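Local coordinates for protein BIFUNCTIONAL PROTEIN Proline utilization A (PutA) (Corynebacterium freiburgense, PDB 5UX5) that probably oxidises proline to glutamate in two steps, joining an FAD-dependent proline dehydrogenase to an NAD-dependent aldehyde dehydrogenase in a single chain, at residues V753-L766 / K793-I805. Residues are numbered along the deposited sequence; the frame is centred on the assembly and turned at random.
Sequences VGYGHELSTTMNGL and KLNDEGTLWSPGI
Asn795 OD1, whose amide also meets Tyr755 across the contact, gathers a turn of the aldehyde dehydrogenase-family module: Leu800 N donates to it from above the carbonyl plane (3.1 Å, 167°), and the N atoms of Gly798 and Thr799 add weaker bonds. This turn is held within 793-805; the link from ND2 to Tyr755 OH is weak (123° at the hydrogen), but ND2 also reaches Thr799 OG1 within the amide plane, at 3.3 Å and 170°. The two sound bonds, Leu800 N to OD1 and ND2 to Thr799 OG1, probably fix the amide's rotation. One backbone bond, Leu766 N to Thr799 O (2.7 Å), joins the loops directly. Leu800 turns both methyls toward the 753-766 loop: CD1 lies over one face of the Tyr755 ring in a CH-pi contact, 3.9 Å from the centroid, while CD2 packs on the backbone of Gly754 and Gly765. Val753 forks likewise; CG1, anti to the backbone N, meets Leu794 CD1, and CG2 touches Pro803 CD and Ser802 CA. Phe718 of helix 706-718 touches both Met763 and Pro803, and Leu774 of helix 772-779 touches Leu766. Beyond the backbone bond, Leu766 CD1 lies against Trp801 CD1, and Met763 CE reaches Pro803 CB at 3.4 Å.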
loop_
_atom_site.group_PDB
_atom_site.type_symbol
_atom_site.label_atom_id
_atom_site.label_comp_id
_atom_site.label_asym_id
_atom_site.label_seq_id
_atom_site.Cartn_x
_atom_site.Cartn_y
_atom_site.Cartn_z
ATOM N N VAL A 753 13.542 13.775 5.990
ATOM C CA VAL A 753 14.201 13.907 4.699
ATOM C C VAL A 753 15.650 13.463 4.844
ATOM O O VAL A 753 16.347 13.883 5.770
ATOM C CB VAL A 753 14.115 15.358 4.187
ATOM C CG1 VAL A 753 14.765 15.488 2.832
ATOM C CG2 VAL A 753 12.679 15.818 4.119
ATOM N N GLY A 754 16.102 12.624 3.920
ATOM C CA GLY A 754 17.460 12.111 3.931
ATOM C C GLY A 754 17.663 11.157 2.771
ATOM O O GLY A 754 16.749 10.902 1.982
ATOM N N TYR A 755 18.883 10.623 2.679
ATOM C CA TYR A 755 19.220 9.696 1.605
ATOM C C TYR A 755 18.471 8.378 1.772
ATOM O O TYR A 755 18.117 7.973 2.883
ATOM C CB TYR A 755 20.731 9.432 1.559
ATOM C CG TYR A 755 21.517 10.644 1.146
ATOM C CD1 TYR A 755 21.469 11.116 -0.159
ATOM C CD2 TYR A 755 22.261 11.364 2.084
ATOM C CE1 TYR A 755 22.161 12.257 -0.531
ATOM C CE2 TYR A 755 22.946 12.495 1.722
ATOM C CZ TYR A 755 22.891 12.941 0.418
ATOM O OH TYR A 755 23.585 14.069 0.061
ATOM N N GLY A 756 18.238 7.698 0.645
ATOM C CA GLY A 756 17.499 6.447 0.697
ATOM C C GLY A 756 18.215 5.346 1.454
ATOM O O GLY A 756 17.558 4.447 1.983
ATOM N N HIS A 757 19.540 5.421 1.559
ATOM C CA HIS A 757 20.317 4.374 2.206
ATOM C C HIS A 757 20.390 4.548 3.726
ATOM O O HIS A 757 21.096 3.783 4.393
ATOM C CB HIS A 757 21.731 4.327 1.623
ATOM C CG HIS A 757 22.542 5.549 1.922
ATOM N ND1 HIS A 757 22.777 6.539 0.988
ATOM C CD2 HIS A 757 23.132 5.970 3.067
ATOM C CE1 HIS A 757 23.504 7.498 1.531
ATOM N NE2 HIS A 757 23.726 7.180 2.794
ATOM N N GLU A 758 19.674 5.526 4.277
ATOM C CA GLU A 758 19.596 5.748 5.716
ATOM C C GLU A 758 18.256 5.227 6.226
ATOM O O GLU A 758 17.210 5.796 5.909
ATOM C CB GLU A 758 19.757 7.235 6.044
ATOM C CG GLU A 758 21.198 7.749 6.044
ATOM C CD GLU A 758 22.106 7.029 7.054
ATOM O OE1 GLU A 758 21.598 6.449 8.041
ATOM O OE2 GLU A 758 23.342 7.039 6.855
ATOM N N LEU A 759 18.296 4.186 7.061
ATOM C CA LEU A 759 17.074 3.518 7.518
ATOM C C LEU A 759 16.031 4.474 8.081
ATOM O O LEU A 759 14.827 4.216 7.952
ATOM C CB LEU A 759 17.415 2.476 8.578
ATOM C CG LEU A 759 18.176 1.260 8.070
ATOM C CD1 LEU A 759 18.741 0.452 9.246
ATOM C CD2 LEU A 759 17.203 0.426 7.248
ATOM N N SER A 760 16.459 5.583 8.685
ATOM C CA SER A 760 15.522 6.495 9.328
ATOM C C SER A 760 14.788 7.381 8.347
ATOM O O SER A 760 13.757 7.946 8.727
ATOM C CB SER A 760 16.238 7.384 10.344
ATOM O OG SER A 760 17.333 8.053 9.760
ATOM N N THR A 761 15.313 7.529 7.120
ATOM C CA THR A 761 14.655 8.295 6.061
ATOM C C THR A 761 13.245 7.783 5.792
ATOM O O THR A 761 13.036 6.587 5.533
ATOM C CB THR A 761 15.459 8.223 4.748
ATOM O OG1 THR A 761 16.771 8.760 4.920
ATOM C CG2 THR A 761 14.780 9.019 3.682
ATOM N N THR A 762 12.285 8.709 5.806
ATOM C CA THR A 762 10.928 8.428 5.378
ATOM C C THR A 762 10.517 9.229 4.148
ATOM O O THR A 762 9.436 8.971 3.604
ATOM C CB THR A 762 9.933 8.675 6.536
ATOM O OG1 THR A 762 10.232 9.908 7.202
ATOM C CG2 THR A 762 10.056 7.570 7.555
ATOM N N MET A 763 11.317 10.213 3.717
ATOM C CA MET A 763 11.219 10.793 2.372
ATOM C C MET A 763 12.628 10.977 1.835
ATOM O O MET A 763 13.400 11.768 2.385
ATOM C CB MET A 763 10.476 12.127 2.313
ATOM C CG MET A 763 10.307 12.544 0.860
ATOM S SD MET A 763 10.096 14.275 0.538
ATOM C CE MET A 763 8.523 14.520 1.252
ATOM N N ASN A 764 12.961 10.241 0.772
ATOM C CA ASN A 764 14.307 10.219 0.224
ATOM C C ASN A 764 14.614 11.495 -0.570
ATOM O O ASN A 764 13.794 12.418 -0.689
ATOM C CB ASN A 764 14.504 8.956 -0.615
ATOM C CG ASN A 764 13.288 8.619 -1.483
ATOM O OD1 ASN A 764 12.318 7.969 -1.035
ATOM N ND2 ASN A 764 13.342 9.049 -2.731
ATOM N N GLY A 765 15.835 11.541 -1.122
ATOM C CA GLY A 765 16.275 12.668 -1.912
ATOM C C GLY A 765 15.911 12.515 -3.377
ATOM O O GLY A 765 15.277 11.549 -3.799
ATOM N N LEU A 766 16.314 13.503 -4.166
ATOM C CA LEU A 766 16.041 13.473 -5.590
ATOM C C LEU A 766 17.171 12.774 -6.330
ATOM O O LEU A 766 18.271 12.582 -5.803
ATOM C CB LEU A 766 15.842 14.875 -6.154
ATOM C CG LEU A 766 14.831 15.805 -5.491
ATOM C CD1 LEU A 766 15.048 17.184 -6.101
ATOM C CD2 LEU A 766 13.347 15.330 -5.612
ATOM N N LYS A 793 15.966 23.700 0.738
ATOM C CA LYS A 793 17.122 22.986 0.207
ATOM C C LYS A 793 17.996 22.567 1.390
ATOM O O LYS A 793 18.346 23.402 2.224
ATOM C CB LYS A 793 17.894 23.855 -0.790
ATOM C CG LYS A 793 18.893 23.054 -1.637
ATOM C CD LYS A 793 20.265 23.677 -1.755
ATOM C CE LYS A 793 20.356 24.624 -2.897
ATOM N NZ LYS A 793 21.792 24.902 -3.191
ATOM N N LEU A 794 18.291 21.274 1.515
ATOM C CA LEU A 794 18.895 20.763 2.742
ATOM C C LEU A 794 20.351 20.335 2.601
ATOM O O LEU A 794 20.960 19.967 3.610
ATOM C CB LEU A 794 18.083 19.572 3.289
ATOM C CG LEU A 794 16.589 19.782 3.546
ATOM C CD1 LEU A 794 15.975 18.531 4.086
ATOM C CD2 LEU A 794 16.356 20.927 4.511
ATOM N N ASN A 795 20.924 20.343 1.400
ATOM C CA ASN A 795 22.338 20.024 1.241
ATOM C C ASN A 795 22.866 20.812 0.052
ATOM O O ASN A 795 22.093 21.344 -0.743
ATOM C CB ASN A 795 22.603 18.512 1.100
ATOM C CG ASN A 795 22.030 17.895 -0.174
ATOM O OD1 ASN A 795 21.212 18.481 -0.894
ATOM N ND2 ASN A 795 22.452 16.673 -0.437
ATOM N N ASP A 796 24.196 20.935 -0.035
ATOM C CA ASP A 796 24.761 21.775 -1.086
ATOM C C ASP A 796 24.376 21.274 -2.472
ATOM O O ASP A 796 23.967 22.069 -3.331
ATOM C CB ASP A 796 26.289 21.869 -0.965
ATOM C CG ASP A 796 26.754 22.705 0.241
ATOM O OD1 ASP A 796 26.032 23.643 0.649
ATOM O OD2 ASP A 796 27.883 22.472 0.731
ATOM N N GLU A 797 24.464 19.959 -2.704
ATOM C CA GLU A 797 24.221 19.430 -4.045
ATOM C C GLU A 797 22.831 19.754 -4.569
ATOM O O GLU A 797 22.654 19.827 -5.791
ATOM C CB GLU A 797 24.425 17.914 -4.076
ATOM N N GLY A 798 21.864 20.011 -3.688
ATOM C CA GLY A 798 20.505 20.283 -4.125
ATOM C C GLY A 798 19.648 19.049 -4.365
ATOM O O GLY A 798 18.621 19.140 -5.041
ATOM N N THR A 799 20.050 17.890 -3.853
ATOM C CA THR A 799 19.264 16.685 -4.030
ATOM C C THR A 799 18.306 16.426 -2.876
ATOM O O THR A 799 17.286 15.757 -3.075
ATOM C CB THR A 799 20.187 15.475 -4.205
ATOM O OG1 THR A 799 20.989 15.297 -3.029
ATOM C CG2 THR A 799 21.089 15.663 -5.434
ATOM N N LEU A 800 18.605 16.927 -1.686
ATOM C CA LEU A 800 17.752 16.757 -0.521
ATOM C C LEU A 800 16.912 18.018 -0.360
ATOM O O LEU A 800 17.449 19.079 -0.026
ATOM C CB LEU A 800 18.601 16.508 0.721
ATOM C CG LEU A 800 19.203 15.111 0.767
ATOM C CD1 LEU A 800 20.196 14.951 1.928
ATOM C CD2 LEU A 800 18.076 14.099 0.848
ATOM N N TRP A 801 15.603 17.903 -0.608
ATOM C CA TRP A 801 14.638 18.991 -0.467
ATOM C C TRP A 801 13.522 18.565 0.475
ATOM O O TRP A 801 12.944 17.482 0.309
ATOM C CB TRP A 801 14.024 19.399 -1.813
ATOM C CG TRP A 801 14.906 20.242 -2.628
ATOM C CD1 TRP A 801 15.966 19.830 -3.378
ATOM C CD2 TRP A 801 14.830 21.672 -2.785
ATOM N NE1 TRP A 801 16.559 20.915 -3.993
ATOM C CE2 TRP A 801 15.882 22.055 -3.641
ATOM C CE3 TRP A 801 13.974 22.662 -2.286
ATOM C CZ2 TRP A 801 16.097 23.375 -4.011
ATOM C CZ3 TRP A 801 14.201 23.983 -2.651
ATOM C CH2 TRP A 801 15.245 24.321 -3.506
ATOM N N SER A 802 13.200 19.425 1.439
ATOM C CA SER A 802 12.065 19.163 2.308
ATOM C C SER A 802 10.773 19.379 1.511
ATOM O O SER A 802 10.771 20.094 0.513
ATOM C CB SER A 802 12.127 20.063 3.561
ATOM O OG SER A 802 11.295 21.220 3.502
ATOM N N PRO A 803 9.672 18.736 1.902
ATOM C CA PRO A 803 8.440 18.845 1.107
ATOM C C PRO A 803 7.778 20.191 1.302
ATOM O O PRO A 803 7.969 20.855 2.323
ATOM C CB PRO A 803 7.551 17.736 1.670
ATOM C CG PRO A 803 8.046 17.552 3.106
ATOM C CD PRO A 803 9.509 17.875 3.098
ATOM N N GLY A 804 6.931 20.564 0.333
ATOM C CA GLY A 804 6.169 21.790 0.424
ATOM C C GLY A 804 4.712 21.580 0.055
ATOM O O GLY A 804 4.357 20.602 -0.571
ATOM N N ILE A 805 3.867 22.520 0.463
ATOM C CA ILE A 805 2.436 22.478 0.156
ATOM C C ILE A 805 1.978 23.889 -0.242
ATOM O O ILE A 805 2.038 24.819 0.576
ATOM C CB ILE A 805 1.610 21.950 1.342
ATOM C CG1 ILE A 805 2.044 20.537 1.711
ATOM C CG2 ILE A 805 0.116 22.040 1.077
ATOM C CD1 ILE A 805 1.397 20.050 2.947
#